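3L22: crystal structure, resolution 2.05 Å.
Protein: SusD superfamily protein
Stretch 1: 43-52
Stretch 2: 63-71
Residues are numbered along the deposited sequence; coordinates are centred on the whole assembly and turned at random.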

ATOM      1  N   GLY A  43       6.362  -2.496  -8.207  1.00 14.97           N
ATOM      2  CA  GLY A  43       7.821  -2.387  -8.090  1.00 14.91           C
ATOM      3  C   GLY A  43       8.273  -1.264  -7.169  1.00 14.80           C
ATOM      4  O   GLY A  43       7.988  -1.277  -5.951  1.00 14.15           O
ATOM      5  N   LYS A  44       8.986  -0.294  -7.745  1.00 14.82           N
ATOM      6  CA  LYS A  44       9.688   0.707  -6.945  1.00 14.72           C
ATOM      7  C   LYS A  44       8.778   1.566  -6.053  1.00 14.05           C
ATOM      8  O   LYS A  44       9.210   1.946  -4.964  1.00 14.13           O
ATOM      9  CB  LYS A  44      10.568   1.619  -7.839  1.00 14.98           C
ATOM     10  CG  LYS A  44      11.850   0.900  -8.333  1.00 15.82           C
ATOM     11  CD  LYS A  44      12.760   1.781  -9.187  1.00 16.21           C
ATOM     12  CE  LYS A  44      13.434   2.883  -8.361  1.00 16.59           C
ATOM     13  NZ  LYS A  44      14.192   3.770  -9.234  1.00 14.91           N
ATOM     14  N   SER A  45       7.573   1.903  -6.495  1.00 12.96           N
ATOM     15  CA  SER A  45       6.673   2.754  -5.678  1.00 13.53           C
ATOM     16  C   SER A  45       6.060   2.032  -4.490  1.00 14.27           C
ATOM     17  O   SER A  45       5.726   2.662  -3.468  1.00 13.53           O
ATOM     18  CB  SER A  45       5.628   3.480  -6.542  1.00 14.53           C
ATOM     19  OG  SER A  45       6.297   4.335  -7.498  1.00 14.19           O
ATOM     20  N   TYR A  46       6.020   0.698  -4.529  1.00 13.76           N
ATOM     21  CA  TYR A  46       5.672  -0.064  -3.342  1.00 12.87           C
ATOM     22  C   TYR A  46       6.860  -0.126  -2.397  1.00 14.08           C
ATOM     23  O   TYR A  46       6.719   0.085  -1.195  1.00 13.85           O
ATOM     24  CB  TYR A  46       5.305  -1.463  -3.783  1.00 13.91           C
ATOM     25  CG  TYR A  46       4.795  -2.503  -2.788  1.00 11.60           C
ATOM     26  CD1 TYR A  46       3.444  -2.624  -2.515  1.00 11.41           C
ATOM     27  CD2 TYR A  46       5.651  -3.408  -2.205  1.00 12.09           C
ATOM     28  CE1 TYR A  46       2.949  -3.623  -1.680  1.00 11.85           C
ATOM     29  CE2 TYR A  46       5.182  -4.421  -1.366  1.00 12.14           C
ATOM     30  CZ  TYR A  46       3.826  -4.536  -1.137  1.00 14.16           C
ATOM     31  OH  TYR A  46       3.364  -5.584  -0.391  1.00 14.41           O
ATOM     32  N   LEU A  47       8.043  -0.399  -2.954  1.00 14.45           N
ATOM     33  CA  LEU A  47       9.283  -0.383  -2.201  1.00 14.33           C
ATOM     34  C   LEU A  47       9.519   0.961  -1.494  1.00 14.41           C
ATOM     35  O   LEU A  47      10.114   0.995  -0.411  1.00 14.23           O
ATOM     36  CB  LEU A  47      10.476  -0.698  -3.122  1.00 14.41           C
ATOM     37  CG  LEU A  47      10.572  -2.172  -3.526  1.00 15.46           C
ATOM     38  CD1 LEU A  47      11.252  -2.371  -4.898  1.00 11.88           C
ATOM     39  CD2 LEU A  47      11.234  -2.984  -2.425  1.00 14.49           C
ATOM     40  N   VAL A  48       9.053   2.055  -2.108  1.00 14.22           N
ATOM     41  CA  VAL A  48       9.117   3.367  -1.497  1.00 14.09           C
ATOM     42  C   VAL A  48       8.555   3.372  -0.082  1.00 14.68           C
ATOM     43  O   VAL A  48       9.168   3.951   0.803  1.00 14.95           O
ATOM     44  CB  VAL A  48       8.415   4.452  -2.376  1.00 14.52           C
ATOM     45  CG1 VAL A  48       7.953   5.658  -1.529  1.00 13.14           C
ATOM     46  CG2 VAL A  48       9.344   4.850  -3.486  1.00 13.07           C
ATOM     47  N   PHE A  49       7.420   2.707   0.136  1.00 15.13           N
ATOM     48  CA  PHE A  49       6.801   2.727   1.467  1.00 15.00           C
ATOM     49  C   PHE A  49       7.575   1.940   2.530  1.00 15.92           C
ATOM     50  O   PHE A  49       7.539   2.327   3.707  1.00 17.02           O
ATOM     51  CB  PHE A  49       5.305   2.416   1.390  1.00 14.30           C
ATOM     52  CG  PHE A  49       4.571   3.440   0.573  1.00 13.99           C
ATOM     53  CD1 PHE A  49       4.368   4.730   1.078  1.00 14.25           C
ATOM     54  CD2 PHE A  49       4.169   3.168  -0.720  1.00 12.42           C
ATOM     55  CE1 PHE A  49       3.729   5.712   0.319  1.00 13.04           C
ATOM     56  CE2 PHE A  49       3.521   4.150  -1.482  1.00 13.73           C
ATOM     57  CZ  PHE A  49       3.308   5.421  -0.949  1.00 13.68           C
ATOM     58  N   ASP A  50       8.327   0.913   2.138  1.00 15.29           N
ATOM     59  CA  ASP A  50       9.238   0.260   3.066  1.00 14.46           C
ATOM     60  C   ASP A  50      10.480   1.068   3.295  1.00 13.96           C
ATOM     61  O   ASP A  50      10.954   1.139   4.427  1.00 13.85           O
ATOM     62  CB  ASP A  50       9.566  -1.142   2.617  1.00 14.54           C
ATOM     63  CG  ASP A  50       8.341  -2.058   2.740  1.00 16.03           C
ATOM     64  OD1 ASP A  50       7.915  -2.314   3.912  1.00 18.85           O
ATOM     65  OD2 ASP A  50       7.758  -2.418   1.691  1.00 16.67           O
ATOM     66  N   ASN A  51      11.022   1.670   2.239  1.00 13.77           N
ATOM     67  CA  ASN A  51      12.177   2.550   2.386  1.00 13.15           C
ATOM     68  C   ASN A  51      11.909   3.775   3.268  1.00 13.47           C
ATOM     69  O   ASN A  51      12.792   4.224   4.008  1.00 13.96           O
ATOM     70  CB  ASN A  51      12.686   2.999   1.014  1.00 13.64           C
ATOM     71  CG  ASN A  51      13.671   1.990   0.399  1.00 14.25           C
ATOM     72  OD1 ASN A  51      14.877   2.123   0.577  1.00 15.47           O
ATOM     73  ND2 ASN A  51      13.149   0.963  -0.283  1.00 13.17           N
ATOM     74  N   ARG A  52      10.701   4.316   3.210  1.00 13.61           N
ATOM     75  CA  ARG A  52      10.335   5.422   4.087  1.00 14.49           C
ATOM     76  C   ARG A  52      10.276   5.012   5.533  1.00 15.60           C
ATOM     77  O   ARG A  52      10.580   5.825   6.404  1.00 17.61           O
ATOM     78  CB  ARG A  52       9.051   6.117   3.614  1.00 14.82           C
ATOM     79  CG  ARG A  52       9.305   6.916   2.354  1.00 14.25           C
ATOM     80  CD  ARG A  52       8.085   7.640   1.749  1.00 16.39           C
ATOM     81  NE  ARG A  52       7.298   8.483   2.650  1.00 14.74           N
ATOM     82  CZ  ARG A  52       7.602   9.714   3.062  1.00 16.49           C
ATOM     83  NH1 ARG A  52       8.731  10.327   2.700  1.00 18.10           N
ATOM     84  NH2 ARG A  52       6.742  10.354   3.861  1.00 16.78           N
ATOM     85  N   LEU A  63      21.292   6.289  -5.731  1.00 19.88           N
ATOM     86  CA  LEU A  63      20.035   6.991  -5.985  1.00 20.44           C
ATOM     87  C   LEU A  63      19.122   6.227  -6.951  1.00 19.64           C
ATOM     88  O   LEU A  63      17.888   6.311  -6.829  1.00 19.74           O
ATOM     89  CB  LEU A  63      20.306   8.413  -6.502  1.00 20.52           C
ATOM     90  CG  LEU A  63      21.143   9.348  -5.615  1.00 23.25           C
ATOM     91  CD1 LEU A  63      21.128  10.826  -6.180  1.00 24.26           C
ATOM     92  CD2 LEU A  63      20.713   9.321  -4.154  1.00 23.71           C
ATOM     93  N   VAL A  64      19.714   5.434  -7.854  1.00 19.46           N
ATOM     94  CA  VAL A  64      18.932   4.582  -8.768  1.00 18.94           C
ATOM     95  C   VAL A  64      18.133   3.528  -8.004  1.00 17.84           C
ATOM     96  O   VAL A  64      17.052   3.147  -8.438  1.00 18.14           O
ATOM     97  CB  VAL A  64      19.833   3.915  -9.886  1.00 19.64           C
ATOM     98  CG1 VAL A  64      19.003   3.014 -10.819  1.00 21.47           C
ATOM     99  CG2 VAL A  64      20.622   4.999 -10.719  1.00 19.72           C
ATOM    100  N   THR A  65      18.619   3.079  -6.841  1.00 16.76           N
ATOM    101  CA  THR A  65      17.884   2.077  -6.062  1.00 15.81           C
ATOM    102  C   THR A  65      17.363   2.630  -4.716  1.00 15.57           C
ATOM    103  O   THR A  65      17.505   2.006  -3.683  1.00 15.81           O
ATOM    104  CB  THR A  65      18.705   0.790  -5.909  1.00 15.64           C
ATOM    105  OG1 THR A  65      19.950   1.096  -5.293  1.00 15.80           O
ATOM    106  CG2 THR A  65      18.948   0.136  -7.283  1.00 15.96           C
ATOM    107  N   LEU A  66      16.722   3.794  -4.771  1.00 15.09           N
ATOM    108  CA  LEU A  66      15.849   4.339  -3.690  1.00 14.95           C
ATOM    109  C   LEU A  66      16.610   4.865  -2.441  1.00 15.12           C
ATOM    110  O   LEU A  66      16.009   5.131  -1.401  1.00 14.79           O
ATOM    111  CB  LEU A  66      14.730   3.336  -3.308  1.00 13.42           C
ATOM    112  CG  LEU A  66      13.714   2.961  -4.413  1.00 15.05           C
ATOM    113  CD1 LEU A  66      12.666   1.937  -3.938  1.00 12.24           C
ATOM    114  CD2 LEU A  66      12.976   4.239  -4.963  1.00 14.07           C
ATOM    115  N   PHE A  67      17.922   5.058  -2.553  1.00 15.21           N
ATOM    116  CA  PHE A  67      18.677   5.533  -1.414  1.00 15.86           C
ATOM    117  C   PHE A  67      18.176   6.859  -0.872  1.00 15.44           C
ATOM    118  O   PHE A  67      18.124   7.031   0.339  1.00 15.24           O
ATOM    119  CB  PHE A  67      20.154   5.660  -1.787  1.00 16.51           C
ATOM    120  CG  PHE A  67      21.078   5.752  -0.633  1.00 17.95           C
ATOM    121  CD1 PHE A  67      21.132   4.739   0.320  1.00 21.18           C
ATOM    122  CD2 PHE A  67      21.969   6.820  -0.535  1.00 21.34           C
ATOM    123  CE1 PHE A  67      22.051   4.803   1.387  1.00 22.67           C
ATOM    124  CE2 PHE A  67      22.892   6.895   0.518  1.00 22.99           C
ATOM    125  CZ  PHE A  67      22.926   5.885   1.487  1.00 23.63           C
ATOM    126  N   ASN A  68      17.819   7.785  -1.754  1.00 14.85           N
ATOM    127  CA  ASN A  68      17.272   9.070  -1.309  1.00 15.17           C
ATOM    128  C   ASN A  68      15.899   8.953  -0.630  1.00 14.31           C
ATOM    129  O   ASN A  68      15.579   9.763   0.246  1.00 15.03           O
ATOM    130  CB  ASN A  68      17.186  10.095  -2.447  1.00 14.85           C
ATOM    131  CG  ASN A  68      18.396  11.013  -2.517  1.00 17.97           C
ATOM    132  OD1 ASN A  68      19.233  11.056  -1.610  1.00 20.97           O
ATOM    133  ND2 ASN A  68      18.487  11.772  -3.607  1.00 18.09           N
ATOM    134  N   THR A  69      15.107   7.958  -1.008  1.00 14.20           N
ATOM    135  CA  THR A  69      13.854   7.719  -0.309  1.00 13.58           C
ATOM    136  C   THR A  69      14.127   7.269   1.105  1.00 13.73           C
ATOM    137  O   THR A  69      13.532   7.804   2.048  1.00 13.62           O
ATOM    138  CB  THR A  69      12.974   6.695  -1.021  1.00 14.46           C
ATOM    139  OG1 THR A  69      12.620   7.222  -2.291  1.00 13.36           O
ATOM    140  CG2 THR A  69      11.698   6.398  -0.178  1.00 10.81           C
ATOM    141  N   TYR A  70      15.038   6.308   1.269  1.00 13.33           N
ATOM    142  CA  TYR A  70      15.365   5.781   2.596  1.00 13.11           C
ATOM    143  C   TYR A  70      15.893   6.876   3.527  1.00 13.87           C
ATOM    144  O   TYR A  70      15.512   6.962   4.692  1.00 13.35           O
ATOM    145  CB  TYR A  70      16.394   4.643   2.539  1.00 12.88           C
ATOM    146  CG  TYR A  70      16.745   4.187   3.968  1.00 13.34           C
ATOM    147  CD1 TYR A  70      15.842   3.413   4.715  1.00 13.96           C
ATOM    148  CD2 TYR A  70      17.947   4.559   4.576  1.00 14.27           C
ATOM    149  CE1 TYR A  70      16.119   3.047   6.039  1.00 13.08           C
ATOM    150  CE2 TYR A  70      18.243   4.184   5.898  1.00 14.24           C
ATOM    151  CZ  TYR A  70      17.325   3.437   6.624  1.00 14.51           C
ATOM    152  OH  TYR A  70      17.609   3.074   7.918  1.00 13.85           O
ATOM    153  N   ASN A  71      16.774   7.701   2.975  1.00 14.67           N
ATOM    154  CA  ASN A  71      17.396   8.802   3.702  1.00 14.97           C
ATOM    155  C   ASN A  71      16.519  10.035   3.849  1.00 14.77           C
ATOM    156  O   ASN A  71      16.964  11.046   4.395  1.00 15.28           O
ATOM    157  CB  ASN A  71      18.702   9.176   3.012  1.00 15.43           C
ATOM    158  CG  ASN A  71      19.799   8.182   3.259  1.00 17.52           C
ATOM    159  OD1 ASN A  71      19.804   7.454   4.260  1.00 19.62           O
ATOM    160  ND2 ASN A  71      20.790   8.183   2.365  1.00 23.96           N
TER
HETATM  161  O   HOH W   1      15.400   5.621  -7.436  1.00 18.71           O
HETATM  162  O   HOH W   2      11.434   9.656   1.321  1.00 12.16           O

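The most unusual feature of this contact is a backbone approach at its far end: the CA of Tyr70 lies 3.3 Å from the O of Asn51, and the angle at the hydrogen is 169°, so the CA-H bond points almost straight at the carbonyl oxygen. This is where the two backbones come nearest, with the CA atoms of Asn51 and Tyr70 4.5 Å apart. No side chain separates the chains there. The same oxygen also sits 3.2 Å from CD1 of Tyr70, approaching the ring obliquely.

At the other end, the contact is held by its one direct hydrogen bond, from NZ of Lys44 to O of Val64, at 3.0 Å. The lysine reaches this carbonyl with a chain extended at chi2 and chi4, with chi1 at -74° (m) and a turn at chi3 (70°, p). Water 1 reinforces the anchor: it accepts from Lys44 NZ at 2.8 Å and lies 2.7 Å from Leu63 O, while a weak bond from Leu66 N reaches it at 3.5 Å. The ammonium group thus meets the 3-10 segment both directly and through solvent.

Between these ends, Leu66 supplies the largest covered area of any residue, 102 Å² of its surface. It precedes the second helix at the N-cap position, with phi/psi of 73/14, and its CA-to-CB bond points toward the first helix. Its CD1 packs 3.5 Å from CB of Leu47, and its CD2 lies 4.0 Å from CG2 of Val48 and 3.7 Å from CE of Lys44, so the aliphatic part of the lysine joins the apolar patch.

Asn51 faces the second stretch, and within its own helix ND2 donates to Leu47 O at 3.0 Å with an N-H...acceptor angle of 170°. Its OD1 is hydrogen-bonded elsewhere in the structure. No hydrogen bond from this side chain crosses the contact; its approaches there are van der Waals distances, with ND2 3.8 Å from Leu66 CD1 and OD1 3.5 Å from Tyr70 CB.

Thr69 also points toward the first helix, and its methyl makes the closest approaches: CG2 lies 3.5 Å from CG of Arg52, 3.7 Å from CB of Asn51 and 4.0 Å from CG1 of Val48. Although the CA-to-CB bond of Arg52 points away, its guanidinium is linked back through water 2, which accepts from Arg52 NH1 at 3.1 Å and donates to Thr69 O at 2.9 Å. In all, 458 Å² is buried, counting both sides.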